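Local coordinates for protein GlcNAc-alpha-1,4-Gal-releasing endo-beta-galactosidase (Clostridium perfringens, PDB 1UPS) that probably hydrolyses internal beta-galactosidic bonds in glycans, releasing the disaccharide GlcNAc-alpha-1,4-Gal, and binds a calcium ion, at residues K227-D231 and N232-K236; T364-S367 and A368-S371; M153-D156 and T157-W160; N404-N407 and T408-T411. All coordinates share one frame; numbering follows the deposited sequence. Where two conformers were deposited one is given.

Contact 1 (K227-D231 and N232-K236)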
# COMPACT_ATOMS: atom_id res chain seq x y z
N LYS A 227 -2.10 2.55 -4.22
CA LYS A 227 -2.28 3.76 -3.42
C LYS A 227 -3.07 3.39 -2.17
O LYS A 227 -4.14 2.77 -2.26
CB LYS A 227 -3.01 4.82 -4.25
CG LYS A 227 -2.09 5.39 -5.32
CD LYS A 227 -2.74 6.47 -6.16
CE LYS A 227 -1.73 6.99 -7.20
NZ LYS A 227 -2.28 8.21 -7.92
N PHE A 228 -2.52 3.75 -1.01
CA PHE A 228 -3.08 3.34 0.28
C PHE A 228 -3.68 4.54 1.01
O PHE A 228 -3.03 5.57 1.09
CB PHE A 228 -1.98 2.70 1.12
CG PHE A 228 -1.38 1.49 0.47
CD1 PHE A 228 -1.94 0.23 0.67
CD2 PHE A 228 -0.30 1.62 -0.39
CE1 PHE A 228 -1.39 -0.91 0.03
CE2 PHE A 228 0.26 0.50 -1.03
CZ PHE A 228 -0.30 -0.76 -0.82
N TYR A 229 -4.90 4.37 1.53
CA TYR A 229 -5.68 5.45 2.14
C TYR A 229 -6.07 5.11 3.57
O TYR A 229 -6.54 3.99 3.84
CB TYR A 229 -6.96 5.71 1.34
CG TYR A 229 -6.70 6.15 -0.07
CD1 TYR A 229 -6.66 7.51 -0.40
CD2 TYR A 229 -6.46 5.22 -1.09
CE1 TYR A 229 -6.39 7.92 -1.70
CE2 TYR A 229 -6.19 5.62 -2.38
CZ TYR A 229 -6.17 6.97 -2.68
OH TYR A 229 -5.89 7.37 -3.98
N TYR A 230 -5.87 6.06 4.48
CA TYR A 230 -6.26 5.91 5.89
C TYR A 230 -7.36 6.91 6.16
O TYR A 230 -7.15 8.11 6.00
CB TYR A 230 -5.08 6.24 6.80
CG TYR A 230 -5.38 6.17 8.30
CD1 TYR A 230 -5.44 4.93 8.95
CD2 TYR A 230 -5.54 7.34 9.06
CE1 TYR A 230 -5.66 4.83 10.33
CE2 TYR A 230 -5.78 7.27 10.46
CZ TYR A 230 -5.82 6.01 11.08
OH TYR A 230 -6.05 5.91 12.43
N ASP A 231 -8.52 6.40 6.58
CA ASP A 231 -9.70 7.26 6.79
C ASP A 231 -9.90 8.20 5.60
O ASP A 231 -10.12 9.41 5.77
CB ASP A 231 -9.57 8.02 8.11
CG ASP A 231 -9.69 7.11 9.30
OD1 ASP A 231 -9.39 7.56 10.43
OD2 ASP A 231 -10.06 5.92 9.18
N ASN A 232 -9.80 7.61 4.41
CA ASN A 232 -10.08 8.29 3.13
C ASN A 232 -9.05 9.31 2.66
O ASN A 232 -9.34 10.08 1.73
CB ASN A 232 -11.48 8.94 3.13
CG ASN A 232 -12.59 7.94 3.36
OD1 ASN A 232 -12.47 6.76 2.99
ND2 ASN A 232 -13.70 8.40 3.96
N GLU A 233 -7.88 9.36 3.31
CA GLU A 233 -6.81 10.29 2.93
C GLU A 233 -5.54 9.53 2.52
O GLU A 233 -5.12 8.57 3.20
CB GLU A 233 -6.47 11.26 4.07
CG GLU A 233 -5.35 12.25 3.70
CD GLU A 233 -5.04 13.27 4.80
OE1 GLU A 233 -4.21 12.96 5.70
OE2 GLU A 233 -5.62 14.40 4.74
N LEU A 234 -4.92 9.96 1.42
CA LEU A 234 -3.75 9.23 0.90
C LEU A 234 -2.61 9.18 1.92
O LEU A 234 -2.24 10.21 2.51
CB LEU A 234 -3.28 9.88 -0.41
CG LEU A 234 -2.14 9.15 -1.13
CD1 LEU A 234 -2.55 7.74 -1.57
CD2 LEU A 234 -1.68 9.98 -2.32
N PHE A 235 -2.04 7.98 2.10
CA PHE A 235 -1.08 7.71 3.18
C PHE A 235 0.24 7.16 2.62
O PHE A 235 1.32 7.47 3.15
CB PHE A 235 -1.72 6.73 4.19
CG PHE A 235 -0.81 6.32 5.35
CD1 PHE A 235 -0.64 7.16 6.44
CD2 PHE A 235 -0.19 5.08 5.35
CE1 PHE A 235 0.18 6.76 7.53
CE2 PHE A 235 0.63 4.67 6.42
CZ PHE A 235 0.80 5.52 7.51
N LYS A 236 0.16 6.38 1.53
CA LYS A 236 1.34 5.75 0.91
C LYS A 236 1.08 5.44 -0.56
O LYS A 236 -0.05 5.11 -0.94
CB LYS A 236 1.69 4.44 1.63
CG LYS A 236 2.98 3.79 1.13
CD LYS A 236 3.35 2.57 1.93
CE LYS A 236 4.65 1.90 1.46
NZ LYS A 236 5.06 0.76 2.39
O HOH W 1 -9.32 4.91 3.84
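The ring of Y229 carries the CD1 methyl of L234 on one face: the methyl carbon sits 4.0 Å from the ring centroid of Y229 and 21° off its normal, displaced toward the rim, a CH-pi contact. At the F228 ring the approach is along the edge, where CD2 lies 3.5 Å from the carbonyl O of K236, while the F228 and K236 side chains lie side by side, pointing the same way. The Y230 ring has the CG of its neighbour D231 against one face and H215 also meets this ring. L234 reaches the tyrosine because its CG is anti to the backbone N (chi1 -175°), which brings CD1 across to the ring. These groups decorate a beta hairpin of strands 225-230 and 233-239, closed by a type I' turn from Y230 to E233. Y230 N bonds to E233 O at 2.9 Å, and E233 N returns to Y230 O at 3.1 Å. Farther along, F235 and K236 both face F228 in a classic beta bulge: F228 O takes F235 N at 2.8 Å and, more weakly, K236 N. At the turn, the D231 carboxylate is held by H215 ND1 and the I216 N-H, and N232 OD1 by N23.

Contact 2 (T364-S367 and A368-S371)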
# COMPACT_ATOMS: atom_id res chain seq x y z
N THR A 364 19.18 7.36 -15.15
CA THR A 364 19.83 6.50 -14.17
C THR A 364 20.51 7.26 -13.04
O THR A 364 20.98 6.64 -12.10
CB THR A 364 20.88 5.60 -14.85
OG1 THR A 364 21.85 6.43 -15.50
CG2 THR A 364 20.27 4.82 -15.99
N TRP A 365 20.58 8.59 -13.14
CA TRP A 365 21.16 9.41 -12.07
C TRP A 365 20.22 9.46 -10.88
O TRP A 365 19.06 9.91 -11.00
CB TRP A 365 21.43 10.83 -12.56
CG TRP A 365 22.67 11.00 -13.42
CD1 TRP A 365 23.46 10.02 -13.97
CD2 TRP A 365 23.24 12.24 -13.84
NE1 TRP A 365 24.48 10.58 -14.70
CE2 TRP A 365 24.37 11.94 -14.64
CE3 TRP A 365 22.91 13.59 -13.63
CZ2 TRP A 365 25.16 12.94 -15.21
CZ3 TRP A 365 23.69 14.58 -14.21
CH2 TRP A 365 24.81 14.24 -14.99
N TRP A 366 20.72 9.02 -9.72
CA TRP A 366 19.90 9.05 -8.51
C TRP A 366 19.57 10.49 -8.09
O TRP A 366 18.56 10.72 -7.41
CB TRP A 366 20.60 8.33 -7.35
CG TRP A 366 20.61 6.82 -7.48
CD1 TRP A 366 20.38 6.08 -8.60
CD2 TRP A 366 20.85 5.89 -6.42
NE1 TRP A 366 20.49 4.73 -8.31
CE2 TRP A 366 20.76 4.59 -6.98
CE3 TRP A 366 21.14 6.02 -5.06
CZ2 TRP A 366 20.96 3.43 -6.22
CZ3 TRP A 366 21.33 4.86 -4.30
CH2 TRP A 366 21.23 3.59 -4.88
N SER A 367 20.40 11.45 -8.51
CA SER A 367 20.14 12.86 -8.20
C SER A 367 18.89 13.37 -8.91
O SER A 367 18.35 14.42 -8.55
CB SER A 367 21.33 13.75 -8.59
OG SER A 367 21.38 14.01 -9.97
N ALA A 368 18.43 12.63 -9.92
CA ALA A 368 17.22 13.01 -10.68
C ALA A 368 16.00 12.15 -10.31
O ALA A 368 14.95 12.25 -10.96
CB ALA A 368 17.50 12.93 -12.18
N GLN A 369 16.14 11.34 -9.27
CA GLN A 369 15.05 10.46 -8.85
C GLN A 369 14.52 10.86 -7.48
O GLN A 369 15.29 11.23 -6.58
CB GLN A 369 15.53 9.02 -8.84
CG GLN A 369 15.91 8.51 -10.22
CD GLN A 369 16.39 7.09 -10.17
OE1 GLN A 369 16.17 6.41 -9.17
NE2 GLN A 369 17.05 6.63 -11.23
N TRP A 370 13.20 10.77 -7.32
CA TRP A 370 12.53 11.31 -6.14
C TRP A 370 11.52 10.34 -5.53
O TRP A 370 10.80 9.66 -6.25
CB TRP A 370 11.82 12.62 -6.53
CG TRP A 370 12.74 13.62 -7.15
CD1 TRP A 370 13.01 13.78 -8.49
CD2 TRP A 370 13.50 14.63 -6.47
NE1 TRP A 370 13.90 14.80 -8.67
CE2 TRP A 370 14.22 15.35 -7.45
CE3 TRP A 370 13.66 15.00 -5.12
CZ2 TRP A 370 15.08 16.41 -7.14
CZ3 TRP A 370 14.51 16.05 -4.80
CH2 TRP A 370 15.21 16.75 -5.81
N SER A 371 11.50 10.24 -4.20
CA SER A 371 10.43 9.54 -3.48
C SER A 371 9.24 10.48 -3.29
O SER A 371 9.42 11.62 -2.90
CB SER A 371 10.92 9.06 -2.12
OG SER A 371 11.99 8.15 -2.23
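W365 and A368 close a short 3-10 turn that leads into strand 370-375, in the C-terminal part of the chain, which is probably a ricin-type beta-trefoil. Two successive i-to-i+3 bonds define it: A368 N to W365 O at 3.0 Å, and Q369 N to W366 O at 3.1 Å. Conformation then decides what each side chain does. Q369 turns its CG anti to its own carbonyl carbon (chi1 -64°) and runs on extended, so that the aliphatic part passes back over the turn, with CG 3.5 Å from W365 O. The amide is thereby carried to the start of the turn, where NE2 bonds to K363 O while OE1 accepts from NH1 of R384, a residue just after strand 378-383 that also makes a cation-pi contact with W366; both ends of this buried amide have a partner, which sets which way round it lies. S367 holds its OG between the backbone N and the carbonyl carbon (chi1 79°), an orientation from which the hydroxyl bonds to the carboxylate of E350. A368 presents only a methyl, packed 3.6 Å from W365 O by its CB and touching the W365 CB more loosely. W370 folds its indole back toward the turn and donates NE1 to L347 O; the nearest point of that ring to the turn is CZ2, 4.1 Å from S367 O.

Contact 3 (M153-D156 and T157-W160)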
# COMPACT_ATOMS: atom_id res chain seq x y z
N MET A 153 -2.62 -15.44 -7.75
CA MET A 153 -3.27 -16.75 -7.82
C MET A 153 -2.50 -17.75 -8.67
O MET A 153 -2.95 -18.89 -8.84
CB MET A 153 -4.71 -16.61 -8.33
CG MET A 153 -5.65 -15.95 -7.30
SD MET A 153 -5.83 -16.83 -5.72
CE MET A 153 -6.26 -18.33 -6.12
N GLN A 154 -1.34 -17.33 -9.20
CA GLN A 154 -0.43 -18.27 -9.88
C GLN A 154 -1.17 -18.99 -11.02
O GLN A 154 -0.99 -20.19 -11.25
CB GLN A 154 0.21 -19.24 -8.86
CG GLN A 154 1.12 -18.50 -7.87
CD GLN A 154 1.52 -19.30 -6.62
OE1 GLN A 154 1.57 -18.74 -5.53
NE2 GLN A 154 1.81 -20.59 -6.78
N ASP A 155 -1.99 -18.24 -11.73
CA ASP A 155 -2.86 -18.81 -12.77
C ASP A 155 -2.12 -19.21 -14.05
O ASP A 155 -2.66 -19.98 -14.87
CB ASP A 155 -3.99 -17.84 -13.10
CG ASP A 155 -5.04 -17.77 -12.00
OD1 ASP A 155 -5.40 -18.84 -11.43
OD2 ASP A 155 -5.56 -16.68 -11.67
N ASP A 156 -0.91 -18.68 -14.22
CA ASP A 156 -0.09 -19.00 -15.39
C ASP A 156 0.27 -20.49 -15.47
O ASP A 156 -0.01 -21.16 -16.47
CB ASP A 156 1.16 -18.08 -15.52
CG ASP A 156 2.01 -18.03 -14.25
OD1 ASP A 156 3.16 -17.52 -14.33
OD2 ASP A 156 1.62 -18.46 -13.14
N THR A 157 0.84 -21.03 -14.39
CA THR A 157 1.28 -22.44 -14.36
C THR A 157 0.52 -23.33 -13.38
O THR A 157 0.65 -24.56 -13.41
CB THR A 157 2.74 -22.54 -13.94
OG1 THR A 157 2.88 -21.91 -12.65
CG2 THR A 157 3.61 -21.72 -14.85
N ASN A 158 -0.19 -22.70 -12.44
CA ASN A 158 -0.84 -23.41 -11.34
C ASN A 158 0.14 -24.22 -10.50
O ASN A 158 -0.22 -25.21 -9.89
CB ASN A 158 -2.00 -24.28 -11.85
CG ASN A 158 -2.97 -23.49 -12.69
OD1 ASN A 158 -3.52 -22.47 -12.22
ND2 ASN A 158 -3.19 -23.92 -13.96
N ASP A 159 1.39 -23.79 -10.50
CA ASP A 159 2.36 -24.29 -9.52
C ASP A 159 3.08 -23.10 -8.91
O ASP A 159 2.68 -21.96 -9.16
CB ASP A 159 3.27 -25.36 -10.15
CG ASP A 159 4.31 -24.80 -11.10
OD1 ASP A 159 4.56 -23.57 -11.18
OD2 ASP A 159 4.96 -25.58 -11.84
N TRP A 160 4.12 -23.34 -8.10
CA TRP A 160 4.92 -22.24 -7.54
C TRP A 160 6.21 -22.01 -8.33
O TRP A 160 6.49 -20.90 -8.78
CB TRP A 160 5.28 -22.51 -6.06
CG TRP A 160 6.26 -21.50 -5.49
CD1 TRP A 160 7.61 -21.65 -5.33
CD2 TRP A 160 5.95 -20.17 -5.03
NE1 TRP A 160 8.17 -20.51 -4.80
CE2 TRP A 160 7.17 -19.59 -4.59
CE3 TRP A 160 4.76 -19.42 -4.94
CZ2 TRP A 160 7.23 -18.29 -4.07
CZ3 TRP A 160 4.83 -18.12 -4.40
CH2 TRP A 160 6.05 -17.57 -3.98
O HOH W 2 -5.63 -20.93 -13.53
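Hydrogen bonding between Q154 and the residues that follow it dominates this bend. Its backbone O accepts N158 N at 2.9 Å, an i-to-i+4 bond that closes an alpha-turn; Q154 and N158 both have positive phi. The Q154 side chain adds a second clasp, its NE2 donating to D159 O at 2.9 Å from above the carbonyl plane. That amide is fully engaged, since NE2 also reaches W105 O and OE1 accepts H107 N, which fixes which way round it lies. Shorter-range polar bonds add to this: D156 OD2 takes T157 N weakly, while the T157 hydroxyl OG1 donates to D159 OD1 at 2.8 Å, meeting the carboxylate from above its plane. The D156 carboxylate is also secured by S163 OG and the K164 N-H.

Aromatic contact is confined to W160. Q154 OE1 lies at the edge of the indole, near its plane, 3.3 Å from W160 CE3, with amide and ring planes 68° apart; W160 gets its ring there with CG anti to the backbone N (chi1 172°). Water and charge serve the other flank. One water links D155 OD1 and N158 OD1, at 3.0 Å from the former, though the water cannot serve every acceptor near it at once. D155 OD1 forms a salt bridge with R122, and K103 NZ bonds to N158 OD1. The whole bend belongs to the loop connecting strand 145-152 to strand 168-170, neighbours in the six-stranded antiparallel sheet.

Contact 4 (N404-N407 and T408-T411)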
# COMPACT_ATOMS: atom_id res chain seq x y z
N ASN A 404 17.14 20.01 3.84
CA ASN A 404 16.54 19.21 4.89
C ASN A 404 15.61 20.11 5.71
O ASN A 404 16.06 20.97 6.47
CB ASN A 404 17.66 18.58 5.77
CG ASN A 404 17.12 17.59 6.78
OD1 ASN A 404 15.91 17.50 6.99
ND2 ASN A 404 18.02 16.81 7.41
N VAL A 405 14.31 19.94 5.51
CA VAL A 405 13.30 20.73 6.23
C VAL A 405 12.20 19.76 6.66
O VAL A 405 12.01 18.71 6.01
CB VAL A 405 12.73 21.92 5.37
CG1 VAL A 405 13.86 22.77 4.79
CG2 VAL A 405 11.78 21.43 4.28
N PRO A 406 11.54 20.04 7.78
CA PRO A 406 10.54 19.12 8.32
C PRO A 406 9.38 18.83 7.37
O PRO A 406 9.02 19.69 6.53
CB PRO A 406 10.07 19.84 9.59
CG PRO A 406 11.27 20.62 10.01
CD PRO A 406 11.76 21.19 8.68
N ASN A 407 8.80 17.64 7.51
CA ASN A 407 7.65 17.23 6.69
C ASN A 407 6.44 18.15 6.83
O ASN A 407 5.61 18.24 5.91
CB ASN A 407 7.23 15.79 7.06
CG ASN A 407 8.32 14.76 6.80
OD1 ASN A 407 9.19 14.95 5.94
ND2 ASN A 407 8.29 13.67 7.56
N THR A 408 6.34 18.81 7.98
CA THR A 408 5.21 19.70 8.29
C THR A 408 5.33 21.11 7.71
O THR A 408 4.38 21.90 7.83
CB THR A 408 5.04 19.82 9.80
OG1 THR A 408 6.30 20.17 10.37
CG2 THR A 408 4.73 18.45 10.43
N TYR A 409 6.48 21.44 7.12
CA TYR A 409 6.67 22.77 6.53
C TYR A 409 5.91 22.88 5.20
O TYR A 409 6.19 22.15 4.26
CB TYR A 409 8.17 23.11 6.31
CG TYR A 409 8.83 23.70 7.54
CD1 TYR A 409 8.57 23.18 8.82
CD2 TYR A 409 9.68 24.80 7.44
CE1 TYR A 409 9.16 23.73 9.95
CE2 TYR A 409 10.28 25.37 8.57
CZ TYR A 409 10.01 24.82 9.83
OH TYR A 409 10.58 25.38 10.95
N TRP A 410 4.95 23.80 5.14
CA TRP A 410 4.11 23.92 3.94
C TRP A 410 4.89 24.36 2.69
O TRP A 410 4.47 24.08 1.57
CB TRP A 410 2.94 24.86 4.19
CG TRP A 410 1.86 24.35 5.12
CD1 TRP A 410 1.90 23.26 5.95
CD2 TRP A 410 0.58 24.94 5.30
NE1 TRP A 410 0.71 23.14 6.64
CE2 TRP A 410 -0.12 24.16 6.25
CE3 TRP A 410 -0.06 26.06 4.75
CZ2 TRP A 410 -1.43 24.47 6.66
CZ3 TRP A 410 -1.37 26.37 5.16
CH2 TRP A 410 -2.03 25.57 6.10
N THR A 411 6.03 25.04 2.86
CA THR A 411 6.86 25.36 1.70
C THR A 411 7.47 24.11 1.06
O THR A 411 8.02 24.19 -0.05
CB THR A 411 8.01 26.31 2.06
OG1 THR A 411 8.76 25.73 3.13
CG2 THR A 411 7.47 27.64 2.62
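P406 and Y409 pack against each other at the two ends of a type I beta turn, in a surface loop between strands 401-403 and 414-419 of the probable beta-trefoil region. The close part is the proline ring laid over the tyrosine ring: P406 CD is 3.9 Å from the centroid of Y409, 15° off the ring normal, a CH-pi contact offset toward the rim. The two side chains run alongside each other and point the same way, so the proline meets one half of the face; P406 CB is 3.7 Å from Y409 CD1, and P406 CG is 3.8 Å from Y409 CE1. The tyrosine has its CG beside the backbone N (chi1 -86°), which swings the ring back over the turn rather than onward with the chain. Between the same two residues, Y409 N donates to P406 O at 3.1 Å and closes the turn.

Away from this pair the packing thins. V405 only grazes the tyrosine, with its CG2 4.5 Å from Y409 CB; it also touches S390, H392 and S412. The middle residues of the turn, N407 and T408, are exposed: the CB of N407 points away from the following residues, whereas T408 keeps a slight contact through its hydroxyl. Backbone carbonyls tie the turn to the residues after it, N407 O accepting from Q413 NE2 and Y409 O from S412 OG. Where the loose side begins, T408 OG1 stands 3.9 Å from P406 CB.

Overall arrangement
Along the chain the order is contact 3, contact 1, contact 2, contact 4. The first two lie in the family 16 glycosidase region, contact 3 in a loop of the six-stranded sheet and contact 1 on a hairpin of the eight-stranded sheet, with centres 31 Å apart. Contacts 2 and 4 sit in the C-terminal, probably beta-trefoil, part, their centres 20 Å apart; each includes a 3-10 segment just ahead of a strand, 370-375 and 414-419, a likeness consistent with an internally repeated fold. The nearest atoms of contact 1 come within about 10 Å of both, whereas contacts 3 and 4, 46 Å apart between centres, lie on opposite sides of the chain's centre.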